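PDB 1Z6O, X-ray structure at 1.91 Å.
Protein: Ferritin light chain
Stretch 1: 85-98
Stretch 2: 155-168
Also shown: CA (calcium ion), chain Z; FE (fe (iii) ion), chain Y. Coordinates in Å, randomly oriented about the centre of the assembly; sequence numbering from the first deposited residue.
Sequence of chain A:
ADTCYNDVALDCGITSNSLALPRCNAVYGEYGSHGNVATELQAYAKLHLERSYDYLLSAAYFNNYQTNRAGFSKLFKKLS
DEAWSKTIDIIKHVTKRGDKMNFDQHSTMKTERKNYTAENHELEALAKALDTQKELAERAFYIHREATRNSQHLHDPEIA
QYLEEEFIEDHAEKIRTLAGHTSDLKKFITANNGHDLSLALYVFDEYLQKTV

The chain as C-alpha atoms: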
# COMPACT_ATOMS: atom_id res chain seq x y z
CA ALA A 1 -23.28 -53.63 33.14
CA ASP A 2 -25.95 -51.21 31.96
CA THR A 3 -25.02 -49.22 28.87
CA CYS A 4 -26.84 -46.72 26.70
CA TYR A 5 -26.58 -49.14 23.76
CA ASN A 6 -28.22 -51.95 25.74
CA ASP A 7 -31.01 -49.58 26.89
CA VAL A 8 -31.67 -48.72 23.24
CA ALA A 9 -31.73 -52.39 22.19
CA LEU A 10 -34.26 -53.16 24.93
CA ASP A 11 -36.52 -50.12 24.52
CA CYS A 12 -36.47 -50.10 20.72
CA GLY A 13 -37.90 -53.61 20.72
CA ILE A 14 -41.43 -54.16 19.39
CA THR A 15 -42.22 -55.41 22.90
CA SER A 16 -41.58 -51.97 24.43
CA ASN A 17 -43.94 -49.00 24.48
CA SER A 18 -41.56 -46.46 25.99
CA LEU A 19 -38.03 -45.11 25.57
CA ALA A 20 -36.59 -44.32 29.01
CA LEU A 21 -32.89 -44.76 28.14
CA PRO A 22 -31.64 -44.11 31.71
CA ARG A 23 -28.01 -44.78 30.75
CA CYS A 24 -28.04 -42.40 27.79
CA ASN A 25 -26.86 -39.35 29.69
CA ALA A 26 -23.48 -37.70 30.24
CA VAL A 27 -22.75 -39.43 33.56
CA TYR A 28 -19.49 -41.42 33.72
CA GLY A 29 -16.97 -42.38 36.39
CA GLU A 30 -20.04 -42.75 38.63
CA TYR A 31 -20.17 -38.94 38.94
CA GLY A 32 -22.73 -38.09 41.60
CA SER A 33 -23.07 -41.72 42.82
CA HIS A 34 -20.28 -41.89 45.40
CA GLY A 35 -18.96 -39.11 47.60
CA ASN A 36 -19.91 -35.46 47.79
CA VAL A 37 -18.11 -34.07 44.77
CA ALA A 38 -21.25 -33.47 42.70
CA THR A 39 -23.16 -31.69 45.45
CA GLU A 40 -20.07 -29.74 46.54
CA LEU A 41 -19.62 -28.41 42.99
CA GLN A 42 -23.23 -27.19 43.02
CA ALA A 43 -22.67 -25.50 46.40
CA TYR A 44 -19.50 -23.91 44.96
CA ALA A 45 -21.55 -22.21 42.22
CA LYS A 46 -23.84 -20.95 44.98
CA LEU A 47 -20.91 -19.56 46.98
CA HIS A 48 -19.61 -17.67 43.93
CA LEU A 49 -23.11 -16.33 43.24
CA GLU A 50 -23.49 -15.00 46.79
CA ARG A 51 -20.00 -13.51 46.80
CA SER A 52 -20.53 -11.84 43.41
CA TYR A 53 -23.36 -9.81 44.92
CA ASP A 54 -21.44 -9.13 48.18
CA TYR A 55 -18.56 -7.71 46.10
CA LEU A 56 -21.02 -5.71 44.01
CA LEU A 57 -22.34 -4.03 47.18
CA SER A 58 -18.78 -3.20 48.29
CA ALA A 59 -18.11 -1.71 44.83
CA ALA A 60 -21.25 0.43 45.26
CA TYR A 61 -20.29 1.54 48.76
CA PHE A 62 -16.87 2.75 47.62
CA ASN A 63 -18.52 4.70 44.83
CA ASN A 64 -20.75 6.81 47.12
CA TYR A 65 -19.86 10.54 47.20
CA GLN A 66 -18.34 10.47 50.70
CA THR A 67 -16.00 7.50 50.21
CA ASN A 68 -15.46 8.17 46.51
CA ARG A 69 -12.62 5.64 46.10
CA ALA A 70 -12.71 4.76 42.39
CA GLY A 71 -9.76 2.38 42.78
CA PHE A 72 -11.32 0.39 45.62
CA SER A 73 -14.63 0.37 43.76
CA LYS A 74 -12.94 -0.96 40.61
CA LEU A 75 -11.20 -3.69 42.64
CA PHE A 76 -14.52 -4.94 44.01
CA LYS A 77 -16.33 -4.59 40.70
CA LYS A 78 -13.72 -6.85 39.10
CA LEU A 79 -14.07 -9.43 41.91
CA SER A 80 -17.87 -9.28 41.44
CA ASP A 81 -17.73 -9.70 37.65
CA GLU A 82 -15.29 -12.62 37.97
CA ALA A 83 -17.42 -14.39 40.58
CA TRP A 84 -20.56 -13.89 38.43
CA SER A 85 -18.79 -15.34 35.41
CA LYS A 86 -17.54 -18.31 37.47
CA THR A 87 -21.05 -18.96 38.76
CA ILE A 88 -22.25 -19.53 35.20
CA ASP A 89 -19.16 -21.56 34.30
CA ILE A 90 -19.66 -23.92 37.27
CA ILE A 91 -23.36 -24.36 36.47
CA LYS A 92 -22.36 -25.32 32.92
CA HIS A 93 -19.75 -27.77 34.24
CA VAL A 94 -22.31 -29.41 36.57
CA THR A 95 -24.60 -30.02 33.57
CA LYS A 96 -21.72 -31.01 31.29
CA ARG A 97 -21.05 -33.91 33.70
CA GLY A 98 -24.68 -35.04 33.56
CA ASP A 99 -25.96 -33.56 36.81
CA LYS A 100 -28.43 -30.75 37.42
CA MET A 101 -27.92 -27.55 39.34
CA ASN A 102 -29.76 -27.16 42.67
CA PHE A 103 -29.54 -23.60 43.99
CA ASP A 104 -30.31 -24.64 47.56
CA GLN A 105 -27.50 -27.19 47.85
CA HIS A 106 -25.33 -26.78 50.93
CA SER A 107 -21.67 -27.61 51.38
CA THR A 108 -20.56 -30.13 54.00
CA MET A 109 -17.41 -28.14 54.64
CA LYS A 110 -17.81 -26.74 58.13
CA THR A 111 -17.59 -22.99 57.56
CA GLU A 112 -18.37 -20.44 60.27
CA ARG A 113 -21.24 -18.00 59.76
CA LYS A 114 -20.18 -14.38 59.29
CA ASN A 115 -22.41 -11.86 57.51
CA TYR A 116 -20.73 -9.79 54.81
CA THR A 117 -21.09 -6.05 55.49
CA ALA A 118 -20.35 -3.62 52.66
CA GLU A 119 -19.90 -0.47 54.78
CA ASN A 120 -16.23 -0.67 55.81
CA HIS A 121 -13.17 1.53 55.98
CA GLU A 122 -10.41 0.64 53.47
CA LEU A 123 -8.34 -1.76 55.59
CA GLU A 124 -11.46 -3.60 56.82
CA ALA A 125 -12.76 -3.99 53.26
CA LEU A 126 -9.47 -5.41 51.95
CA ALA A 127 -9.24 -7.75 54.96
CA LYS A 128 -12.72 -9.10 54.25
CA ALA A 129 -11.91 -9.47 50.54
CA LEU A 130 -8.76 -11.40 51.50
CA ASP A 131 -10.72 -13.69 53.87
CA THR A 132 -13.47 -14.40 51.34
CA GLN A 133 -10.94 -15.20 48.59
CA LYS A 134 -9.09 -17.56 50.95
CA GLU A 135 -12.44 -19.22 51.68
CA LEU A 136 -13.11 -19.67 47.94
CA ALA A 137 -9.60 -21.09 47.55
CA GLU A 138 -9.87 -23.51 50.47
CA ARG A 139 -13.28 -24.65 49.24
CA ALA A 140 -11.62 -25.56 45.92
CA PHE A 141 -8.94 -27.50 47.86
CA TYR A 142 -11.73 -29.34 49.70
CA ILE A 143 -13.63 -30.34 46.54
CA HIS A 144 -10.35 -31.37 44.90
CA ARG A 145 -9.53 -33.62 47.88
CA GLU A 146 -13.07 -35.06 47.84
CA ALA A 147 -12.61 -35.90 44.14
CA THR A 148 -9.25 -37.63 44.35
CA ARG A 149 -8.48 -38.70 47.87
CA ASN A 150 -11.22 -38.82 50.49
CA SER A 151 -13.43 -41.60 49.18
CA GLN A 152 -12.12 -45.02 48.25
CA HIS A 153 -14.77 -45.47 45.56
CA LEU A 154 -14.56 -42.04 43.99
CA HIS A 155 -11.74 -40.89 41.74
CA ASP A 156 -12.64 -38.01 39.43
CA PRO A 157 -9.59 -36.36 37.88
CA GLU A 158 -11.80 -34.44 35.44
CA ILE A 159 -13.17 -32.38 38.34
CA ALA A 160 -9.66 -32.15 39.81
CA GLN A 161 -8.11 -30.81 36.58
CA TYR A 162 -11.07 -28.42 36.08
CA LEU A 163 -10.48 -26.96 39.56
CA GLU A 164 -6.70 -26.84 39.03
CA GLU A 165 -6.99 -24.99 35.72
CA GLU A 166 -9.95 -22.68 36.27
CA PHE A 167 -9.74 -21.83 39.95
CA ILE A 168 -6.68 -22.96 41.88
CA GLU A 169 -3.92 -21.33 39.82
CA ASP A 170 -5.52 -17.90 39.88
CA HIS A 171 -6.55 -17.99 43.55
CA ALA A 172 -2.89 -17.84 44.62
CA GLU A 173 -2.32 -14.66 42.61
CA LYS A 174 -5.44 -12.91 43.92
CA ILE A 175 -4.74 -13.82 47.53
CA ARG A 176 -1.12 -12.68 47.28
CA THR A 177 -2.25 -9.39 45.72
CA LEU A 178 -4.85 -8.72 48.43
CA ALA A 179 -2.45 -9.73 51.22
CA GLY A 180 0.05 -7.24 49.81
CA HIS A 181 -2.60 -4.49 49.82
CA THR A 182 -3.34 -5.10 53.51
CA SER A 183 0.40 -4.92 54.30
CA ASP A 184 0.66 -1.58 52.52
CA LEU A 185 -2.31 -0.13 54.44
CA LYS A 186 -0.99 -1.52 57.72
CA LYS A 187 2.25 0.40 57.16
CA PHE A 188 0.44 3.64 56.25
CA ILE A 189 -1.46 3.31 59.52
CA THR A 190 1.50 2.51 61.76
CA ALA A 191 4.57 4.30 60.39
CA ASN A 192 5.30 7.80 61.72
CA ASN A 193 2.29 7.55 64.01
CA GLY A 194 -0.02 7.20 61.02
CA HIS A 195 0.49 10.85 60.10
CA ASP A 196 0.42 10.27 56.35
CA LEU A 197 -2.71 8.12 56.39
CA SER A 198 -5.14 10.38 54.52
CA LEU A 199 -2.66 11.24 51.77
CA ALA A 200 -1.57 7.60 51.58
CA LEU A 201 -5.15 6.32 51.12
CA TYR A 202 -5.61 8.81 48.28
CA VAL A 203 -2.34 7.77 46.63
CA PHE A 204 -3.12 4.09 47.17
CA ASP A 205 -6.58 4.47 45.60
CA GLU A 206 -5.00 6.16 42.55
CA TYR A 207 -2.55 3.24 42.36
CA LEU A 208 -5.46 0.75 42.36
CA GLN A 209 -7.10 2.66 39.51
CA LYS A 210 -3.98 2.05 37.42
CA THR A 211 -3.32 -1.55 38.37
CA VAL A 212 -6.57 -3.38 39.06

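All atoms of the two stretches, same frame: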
# COMPACT_ATOMS: atom_id res chain seq x y z
N SER A 85 -19.18 -14.52 36.55
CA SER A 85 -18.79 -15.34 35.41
C SER A 85 -18.50 -16.79 35.83
O SER A 85 -18.86 -17.74 35.13
CB SER A 85 -17.57 -14.70 34.73
OG SER A 85 -17.09 -15.52 33.69
N LYS A 86 -17.85 -16.96 36.98
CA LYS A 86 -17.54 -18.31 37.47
C LYS A 86 -18.80 -19.06 37.87
O LYS A 86 -18.87 -20.28 37.77
CB LYS A 86 -16.59 -18.26 38.68
CG LYS A 86 -15.15 -17.86 38.34
CD LYS A 86 -14.52 -18.83 37.34
CE LYS A 86 -13.07 -18.45 37.02
NZ LYS A 86 -12.42 -19.34 36.01
N THR A 87 -19.79 -18.33 38.37
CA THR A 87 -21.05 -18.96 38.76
C THR A 87 -21.64 -19.67 37.54
O THR A 87 -22.04 -20.83 37.60
CB THR A 87 -22.09 -17.91 39.26
OG1 THR A 87 -21.59 -17.29 40.45
CG2 THR A 87 -23.43 -18.59 39.58
N ILE A 88 -21.69 -18.96 36.41
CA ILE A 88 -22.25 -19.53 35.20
C ILE A 88 -21.39 -20.68 34.68
O ILE A 88 -21.90 -21.71 34.24
CB ILE A 88 -22.44 -18.44 34.13
CG1 ILE A 88 -23.55 -17.48 34.58
CG2 ILE A 88 -22.81 -19.07 32.77
CD1 ILE A 88 -23.65 -16.21 33.73
N ASP A 89 -20.07 -20.51 34.75
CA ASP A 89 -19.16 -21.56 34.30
C ASP A 89 -19.34 -22.85 35.12
O ASP A 89 -19.34 -23.94 34.56
CB ASP A 89 -17.71 -21.09 34.41
CG ASP A 89 -16.74 -22.05 33.72
OD1 ASP A 89 -15.98 -22.76 34.42
OD2 ASP A 89 -16.75 -22.10 32.48
N ILE A 90 -19.48 -22.72 36.43
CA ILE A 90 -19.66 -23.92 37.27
C ILE A 90 -21.00 -24.59 36.97
O ILE A 90 -21.08 -25.82 36.90
CB ILE A 90 -19.57 -23.57 38.77
CG1 ILE A 90 -18.15 -23.09 39.11
CG2 ILE A 90 -19.91 -24.82 39.63
CD1 ILE A 90 -18.07 -22.32 40.45
N ILE A 91 -22.05 -23.80 36.80
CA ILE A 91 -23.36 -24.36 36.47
C ILE A 91 -23.24 -25.16 35.17
O ILE A 91 -23.78 -26.26 35.05
CB ILE A 91 -24.42 -23.24 36.29
CG1 ILE A 91 -24.77 -22.65 37.67
CG2 ILE A 91 -25.68 -23.80 35.60
CD1 ILE A 91 -25.61 -21.35 37.58
N LYS A 92 -22.53 -24.61 34.19
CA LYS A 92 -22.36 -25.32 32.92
C LYS A 92 -21.53 -26.59 33.11
O LYS A 92 -21.77 -27.59 32.44
CB LYS A 92 -21.70 -24.42 31.88
CG LYS A 92 -22.64 -23.30 31.37
CD LYS A 92 -21.93 -22.38 30.39
CE LYS A 92 -22.91 -21.37 29.78
NZ LYS A 92 -22.21 -20.38 28.90
N HIS A 93 -20.56 -26.57 34.02
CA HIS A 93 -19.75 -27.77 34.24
C HIS A 93 -20.58 -28.87 34.91
O HIS A 93 -20.46 -30.06 34.58
CB HIS A 93 -18.52 -27.48 35.12
CG HIS A 93 -17.44 -28.49 34.95
ND1 HIS A 93 -16.47 -28.39 33.97
CD2 HIS A 93 -17.21 -29.67 35.57
CE1 HIS A 93 -15.71 -29.46 33.99
NE2 HIS A 93 -16.14 -30.26 34.96
N VAL A 94 -21.41 -28.48 35.87
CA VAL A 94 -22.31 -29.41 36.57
C VAL A 94 -23.19 -30.14 35.53
O VAL A 94 -23.34 -31.37 35.57
CB VAL A 94 -23.22 -28.62 37.57
CG1 VAL A 94 -24.44 -29.47 37.99
CG2 VAL A 94 -22.40 -28.22 38.81
N THR A 95 -23.75 -29.39 34.58
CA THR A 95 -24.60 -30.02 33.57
C THR A 95 -23.79 -30.77 32.52
O THR A 95 -24.26 -31.76 31.96
CB THR A 95 -25.52 -29.00 32.87
OG1 THR A 95 -24.74 -27.97 32.26
CG2 THR A 95 -26.48 -28.38 33.89
N LYS A 96 -22.57 -30.31 32.25
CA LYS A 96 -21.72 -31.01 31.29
C LYS A 96 -21.46 -32.44 31.79
O LYS A 96 -21.41 -33.39 31.00
CB LYS A 96 -20.37 -30.29 31.12
CG LYS A 96 -19.39 -31.07 30.23
CD LYS A 96 -18.22 -30.22 29.74
CE LYS A 96 -17.31 -29.80 30.87
NZ LYS A 96 -16.17 -28.98 30.35
N ARG A 97 -21.31 -32.59 33.10
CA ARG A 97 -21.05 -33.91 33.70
C ARG A 97 -22.32 -34.72 33.97
O ARG A 97 -22.28 -35.74 34.67
CB ARG A 97 -20.21 -33.76 34.99
CG ARG A 97 -18.77 -33.22 34.74
CD ARG A 97 -17.96 -34.14 33.81
NE ARG A 97 -17.93 -35.53 34.29
CZ ARG A 97 -17.12 -35.99 35.24
NH1 ARG A 97 -16.24 -35.19 35.83
NH2 ARG A 97 -17.22 -37.26 35.62
N GLY A 98 -23.45 -34.27 33.43
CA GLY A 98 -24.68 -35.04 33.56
C GLY A 98 -25.52 -34.85 34.80
O GLY A 98 -26.44 -35.61 35.06
N HIS A 155 -12.97 -41.47 42.26
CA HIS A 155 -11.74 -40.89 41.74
C HIS A 155 -12.17 -40.13 40.49
O HIS A 155 -12.50 -40.74 39.47
CB HIS A 155 -10.70 -41.94 41.36
CG HIS A 155 -9.37 -41.35 41.00
ND1 HIS A 155 -8.59 -40.66 41.91
CD2 HIS A 155 -8.71 -41.29 39.82
CE1 HIS A 155 -7.51 -40.19 41.30
NE2 HIS A 155 -7.56 -40.56 40.03
N ASP A 156 -12.22 -38.80 40.58
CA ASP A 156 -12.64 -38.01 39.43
C ASP A 156 -11.61 -36.94 39.08
O ASP A 156 -11.68 -35.80 39.55
CB ASP A 156 -14.00 -37.37 39.68
CG ASP A 156 -14.69 -36.98 38.39
OD1 ASP A 156 -14.08 -36.21 37.61
OD2 ASP A 156 -15.81 -37.46 38.13
N PRO A 157 -10.63 -37.31 38.26
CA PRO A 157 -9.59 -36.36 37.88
C PRO A 157 -10.07 -35.29 36.91
O PRO A 157 -9.36 -34.31 36.67
CB PRO A 157 -8.48 -37.25 37.30
CG PRO A 157 -9.25 -38.42 36.73
CD PRO A 157 -10.34 -38.67 37.75
N GLU A 158 -11.27 -35.46 36.35
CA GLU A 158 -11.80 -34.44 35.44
C GLU A 158 -12.16 -33.23 36.30
O GLU A 158 -11.83 -32.09 35.97
CB GLU A 158 -13.03 -34.95 34.69
CG GLU A 158 -13.44 -34.06 33.50
CD GLU A 158 -14.17 -32.77 33.89
OE1 GLU A 158 -13.97 -31.75 33.19
OE2 GLU A 158 -14.95 -32.77 34.88
N ILE A 159 -12.83 -33.47 37.43
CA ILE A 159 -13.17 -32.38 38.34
C ILE A 159 -11.88 -31.79 38.92
O ILE A 159 -11.74 -30.57 39.05
CB ILE A 159 -14.05 -32.87 39.53
CG1 ILE A 159 -15.43 -33.30 39.02
CG2 ILE A 159 -14.18 -31.75 40.58
CD1 ILE A 159 -16.20 -32.20 38.26
N ALA A 160 -10.92 -32.65 39.26
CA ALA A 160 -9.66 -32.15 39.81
C ALA A 160 -8.93 -31.22 38.84
O ALA A 160 -8.48 -30.13 39.22
CB ALA A 160 -8.75 -33.33 40.19
N GLN A 161 -8.81 -31.63 37.58
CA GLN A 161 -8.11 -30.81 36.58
C GLN A 161 -8.90 -29.52 36.30
O GLN A 161 -8.30 -28.46 36.09
CB GLN A 161 -7.91 -31.61 35.28
CG GLN A 161 -7.46 -30.76 34.07
CD GLN A 161 -5.96 -30.37 34.07
OE1 GLN A 161 -5.26 -30.40 35.09
NE2 GLN A 161 -5.49 -29.98 32.89
N TYR A 162 -10.23 -29.61 36.29
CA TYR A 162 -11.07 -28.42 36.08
C TYR A 162 -10.78 -27.40 37.20
O TYR A 162 -10.57 -26.21 36.93
CB TYR A 162 -12.55 -28.82 36.10
CG TYR A 162 -13.52 -27.65 36.14
CD1 TYR A 162 -13.54 -26.69 35.14
CD2 TYR A 162 -14.44 -27.54 37.18
CE1 TYR A 162 -14.47 -25.63 35.16
CE2 TYR A 162 -15.38 -26.50 37.21
CZ TYR A 162 -15.38 -25.55 36.21
OH TYR A 162 -16.30 -24.53 36.26
N LEU A 163 -10.76 -27.86 38.45
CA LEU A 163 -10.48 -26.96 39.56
C LEU A 163 -9.05 -26.40 39.47
O LEU A 163 -8.83 -25.21 39.70
CB LEU A 163 -10.66 -27.68 40.91
CG LEU A 163 -12.10 -28.07 41.25
CD1 LEU A 163 -12.11 -28.99 42.47
CD2 LEU A 163 -12.93 -26.79 41.51
N GLU A 164 -8.09 -27.26 39.14
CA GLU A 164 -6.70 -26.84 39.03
C GLU A 164 -6.53 -25.73 38.00
O GLU A 164 -5.89 -24.72 38.26
CB GLU A 164 -5.80 -28.03 38.64
CG GLU A 164 -5.62 -29.03 39.80
CD GLU A 164 -4.96 -30.34 39.38
OE1 GLU A 164 -4.50 -30.47 38.23
OE2 GLU A 164 -4.92 -31.27 40.22
N GLU A 165 -7.11 -25.94 36.82
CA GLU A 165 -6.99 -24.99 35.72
C GLU A 165 -7.81 -23.71 35.83
O GLU A 165 -7.32 -22.62 35.54
CB GLU A 165 -7.38 -25.69 34.41
CG GLU A 165 -6.47 -26.81 33.98
CD GLU A 165 -5.21 -26.29 33.32
OE1 GLU A 165 -5.27 -25.18 32.76
OE2 GLU A 165 -4.17 -26.99 33.34
N GLU A 166 -9.06 -23.84 36.23
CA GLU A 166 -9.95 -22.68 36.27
C GLU A 166 -10.06 -21.92 37.57
O GLU A 166 -10.57 -20.80 37.58
CB GLU A 166 -11.36 -23.13 35.84
CG GLU A 166 -11.39 -23.77 34.46
CD GLU A 166 -10.86 -22.84 33.39
OE1 GLU A 166 -11.33 -21.68 33.31
OE2 GLU A 166 -9.96 -23.26 32.63
N PHE A 167 -9.61 -22.51 38.67
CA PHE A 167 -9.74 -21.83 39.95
C PHE A 167 -8.46 -21.71 40.76
O PHE A 167 -8.03 -20.62 41.12
CB PHE A 167 -10.78 -22.55 40.83
CG PHE A 167 -12.17 -22.52 40.25
CD1 PHE A 167 -12.56 -23.46 39.29
CD2 PHE A 167 -13.05 -21.50 40.60
CE1 PHE A 167 -13.82 -23.37 38.68
CE2 PHE A 167 -14.31 -21.40 39.99
CZ PHE A 167 -14.69 -22.34 39.03
N ILE A 168 -7.86 -22.86 41.03
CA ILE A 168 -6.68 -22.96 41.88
C ILE A 168 -5.47 -22.11 41.49
O ILE A 168 -4.89 -21.44 42.35
CB ILE A 168 -6.34 -24.46 42.05
CG1 ILE A 168 -7.44 -25.11 42.90
CG2 ILE A 168 -4.95 -24.64 42.69
CD1 ILE A 168 -7.40 -26.65 42.94
CA CA Z . -3.15 -30.76 36.44
FE FE Y . -2.73 -26.74 31.71
O HOH W 1 -13.80 -30.78 30.82

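This is a nearly antiparallel helix-helix contact held mainly by polar and charged side chains, with one aromatic stack at its centre and a small apolar patch toward one end. The axes of helix 85-96 and helix 157-168 run at 167° and come no nearer than 12.3 Å. At that spacing the contact is made almost entirely by side chains, apart from the carbonyl of Glu166, and it buries 558 Å² in total.

The middle belongs to His93 and Tyr162, whose CA atoms lie 8.9 Å apart. Both have chi1 in t and both point toward the opposite helix, so their rings overlap face to face, with centroids 3.7 Å apart and planes only 9° from parallel. Each ring leaves its edge free for a polar partner. His93 NE2 donates to Glu158 OE2 at 2.8 Å, near the plane of the imidazole, while Tyr162 OH donates to Asp89 OD1 at 2.6 Å, near the plane of the phenol. The rule is economical: one face of each ring goes to the stack, and the edges are left for the hydrogen bonds, with Ile159 also at the His93 edge. Because His93 and Asp89 are one helical turn apart, as are Tyr162 and Glu158, the stack and its two hydrogen bonds draw on two successive turns of each helix.

Toward the C-terminal end of the first helix, Arg97, the first residue to leave helical phi/psi, reaches the start of the second. Its chi1, chi2 and chi3 are all m, a folded path that presents the guanidinium edge to two acids. Arg97 NH2 bonds Asp156 OD2 at 2.9 Å and Arg97 NH1 bonds Asp156 OD1 at 3.0 Å, a two-pronged salt bridge; Arg97 NH1 also bonds Glu158 OE2 at 2.9 Å. Asp156 does double duty here, since as N-cap its OD1 accepts from Ile159 N at 3.0 Å and, weakly, from Glu158 N at 3.2 Å. Glu158 OE2 is likewise shared, between Arg97 and His93, which ties the salt-bridge cluster to the stack. Its other oxygen is engaged through a water: Lys96 NZ donates to the water at 3.0 Å, and the water donates to Glu158 OE1 at 2.6 Å. Ile159, near the His93 edge with its CD1 3.8 Å from His93 CD2, adds apolar cover.

At the other end, Lys86 uses its length. With chi3 and chi4 both t, it carries NZ to the backbone, where Lys86 NZ donates to Glu166 O at 2.8 Å; the salt bridge from Lys86 NZ to Glu166 OE1 is long, at 3.7 Å. That carbonyl lies within the wider pi-type turn at 164-168. The same ammonium sits over the face of Phe167, with Lys86 NZ 4.9 Å from the ring centroid and 11° off its normal, a cation-pi contact. Phe167 also packs on Ile90, Phe167 CZ lying 3.5 Å from Ile90 CG1; both CA-to-CB bonds point sideways, but the side-chain ends come nearer.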